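Long-range contact in type I polyketide synthase PikAII (Streptomyces venezuelae, PDB 3QP9), which contains a C2-type ketoreductase domain that probably epimerizes the alpha-methyl group of a beta-keto polyketide intermediate without reducing the ketone: residues 278-283 with 318-323. Sequence-based numbering, arbitrary orientation.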
loop_
_atom_site.group_PDB
_atom_site.type_symbol
_atom_site.label_atom_id
_atom_site.label_comp_id
_atom_site.label_asym_id
_atom_site.label_seq_id
_atom_site.Cartn_x
_atom_site.Cartn_y
_atom_site.Cartn_z
ATOM N N HIS A 278 -7.703 27.913 12.543
ATOM C CA HIS A 278 -8.777 27.728 11.543
ATOM C C HIS A 278 -8.874 26.280 11.068
ATOM O O HIS A 278 -7.918 25.736 10.512
ATOM C CB HIS A 278 -8.584 28.620 10.351
ATOM C CG HIS A 278 -8.445 30.059 10.711
ATOM N ND1 HIS A 278 -7.231 30.650 11.045
ATOM C CD2 HIS A 278 -9.372 31.028 10.796
ATOM C CE1 HIS A 278 -7.429 31.909 11.370
ATOM N NE2 HIS A 278 -8.720 32.164 11.232
ATOM N N LEU A 279 -10.015 25.660 11.282
ATOM C CA LEU A 279 -10.169 24.266 10.984
ATOM C C LEU A 279 -11.348 24.056 10.019
ATOM O O LEU A 279 -12.403 24.664 10.148
ATOM C CB LEU A 279 -10.398 23.443 12.273
ATOM C CG LEU A 279 -9.139 23.302 13.140
ATOM C CD1 LEU A 279 -9.464 22.675 14.556
ATOM C CD2 LEU A 279 -8.055 22.474 12.363
ATOM N N LEU A 280 -11.144 23.174 9.046
ATOM C CA LEU A 280 -12.204 22.847 8.141
ATOM C C LEU A 280 -12.420 21.361 8.356
ATOM O O LEU A 280 -11.499 20.601 8.220
ATOM C CB LEU A 280 -11.788 23.144 6.683
ATOM C CG LEU A 280 -12.851 22.639 5.662
ATOM C CD1 LEU A 280 -14.220 23.269 5.959
ATOM C CD2 LEU A 280 -12.365 23.072 4.343
ATOM N N LEU A 281 -13.621 20.965 8.714
ATOM C CA LEU A 281 -13.875 19.601 9.136
ATOM C C LEU A 281 -14.803 18.995 8.096
ATOM O O LEU A 281 -15.913 19.492 7.916
ATOM C CB LEU A 281 -14.595 19.564 10.501
ATOM C CG LEU A 281 -13.855 20.257 11.642
ATOM C CD1 LEU A 281 -14.646 20.063 12.835
ATOM C CD2 LEU A 281 -12.465 19.646 11.826
ATOM N N HIS A 282 -14.369 17.911 7.438
ATOM C CA HIS A 282 -15.213 17.223 6.433
ATOM C C HIS A 282 -15.776 15.982 7.094
ATOM O O HIS A 282 -15.061 15.324 7.913
ATOM C CB HIS A 282 -14.400 16.862 5.192
ATOM C CG HIS A 282 -14.962 15.706 4.445
ATOM N ND1 HIS A 282 -14.836 14.405 4.894
ATOM C CD2 HIS A 282 -15.765 15.663 3.364
ATOM C CE1 HIS A 282 -15.483 13.601 4.068
ATOM N NE2 HIS A 282 -16.048 14.345 3.127
ATOM N N THR A 283 -17.058 15.712 6.831
ATOM C CA THR A 283 -17.679 14.451 7.226
ATOM C C THR A 283 -18.254 13.697 6.059
ATOM O O THR A 283 -18.756 14.273 5.103
ATOM C CB THR A 283 -18.789 14.531 8.300
ATOM O OG1 THR A 283 -19.945 15.187 7.755
ATOM C CG2 THR A 283 -18.268 15.265 9.529
ATOM N N THR A 318 -15.392 25.087 10.859
ATOM C CA THR A 318 -16.604 24.968 10.121
ATOM C C THR A 318 -16.712 23.523 9.626
ATOM O O THR A 318 -15.709 22.810 9.551
ATOM C CB THR A 318 -16.502 26.030 9.083
ATOM O OG1 THR A 318 -17.599 26.939 9.202
ATOM C CG2 THR A 318 -16.191 25.588 7.696
ATOM N N VAL A 319 -17.935 23.067 9.347
ATOM C CA VAL A 319 -18.140 21.648 9.023
ATOM C C VAL A 319 -18.761 21.575 7.645
ATOM O O VAL A 319 -19.716 22.296 7.407
ATOM C CB VAL A 319 -19.090 20.950 9.998
ATOM C CG1 VAL A 319 -19.376 19.527 9.533
ATOM C CG2 VAL A 319 -18.537 20.960 11.406
ATOM N N VAL A 320 -18.206 20.728 6.755
ATOM C CA VAL A 320 -18.742 20.541 5.408
ATOM C C VAL A 320 -18.971 19.022 5.129
ATOM O O VAL A 320 -18.286 18.156 5.683
ATOM C CB VAL A 320 -17.826 21.163 4.308
ATOM C CG1 VAL A 320 -18.359 20.773 2.936
ATOM C CG2 VAL A 320 -17.812 22.678 4.383
ATOM N N THR A 321 -19.950 18.702 4.295
ATOM C CA THR A 321 -20.270 17.312 4.031
ATOM C C THR A 321 -20.385 17.056 2.544
ATOM O O THR A 321 -21.186 17.673 1.866
ATOM C CB THR A 321 -21.597 16.922 4.733
ATOM O OG1 THR A 321 -21.509 17.308 6.110
ATOM C CG2 THR A 321 -21.845 15.414 4.638
ATOM N N CYS A 322 -19.609 16.103 2.044
ATOM C CA CYS A 322 -19.659 15.693 0.621
ATOM C C CYS A 322 -18.765 14.478 0.397
ATOM O O CYS A 322 -17.978 14.099 1.289
ATOM C CB CYS A 322 -19.240 16.801 -0.312
ATOM S SG CYS A 322 -17.509 17.214 -0.025
ATOM N N ASP A 323 -18.981 13.838 -0.764
ATOM C CA ASP A 323 -18.324 12.621 -1.156
ATOM C C ASP A 323 -16.988 13.006 -1.780
ATOM O O ASP A 323 -16.920 13.494 -2.897
ATOM C CB ASP A 323 -19.224 11.848 -2.119
ATOM C CG ASP A 323 -18.588 10.570 -2.629
ATOM O OD1 ASP A 323 -19.221 9.990 -3.564
ATOM O OD2 ASP A 323 -17.474 10.148 -2.119
#
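The imidazole of His282 meets Cys322 at its edge: NE2 of His282 donates to the carbonyl O of Cys322 at 2.7 Å, and that oxygen lies only 11° out of the ring plane. This bond extends a parallel pairing at the edge of the Rossmann-type ketoreductase sheet, where 316-321 is the outermost strand and 278-283 lies between it and 253-256. SG of Cys322 also sits at the ring edge, 4.1 Å from CD2 of His282, whereas the carbonyl O of Val320 approaches the ring obliquely. With CG of His282 anti to the backbone N (chi1 155°), the ring reaches along the sheet to the loop following strand 316-321. On its other nitrogen, ND1 has a weak hydrogen bond to Gly258 N, so the ring bridges the loops that follow the two neighbouring strands, firmly at Cys322 and weakly at Gly258.

The axes of strands 278-283 and 318-321 approach to 4.7 Å, and four backbone bonds establish the register. Thr318 N donates to Leu279 O and Val320 N to Leu281 O; in return Leu281 N reaches Thr318 O and Thr283 N reaches Val320 O.

Side chains alternate between the two faces. Beside His282, CD1 of Leu280 touches CG2 of Thr318 at 3.5 Å and CG2 of Val320 at 4.0 Å, and Leu333 of helix 327-335 packs on Leu280. Through the other face, CD1 of Leu281 lies 4.2 Å from CG2 of Val319; helix 304-313 covers this pair, with Leu306 and Leu310 on Leu281 and Val307 on Val319. Farther along this second face, OG1 of Thr321, anti to its carbonyl carbon (chi1 -51°), donates to OG1 of Thr283 at 3.1 Å, while CG2 of Thr321 lies 3.3 Å from Thr283 O.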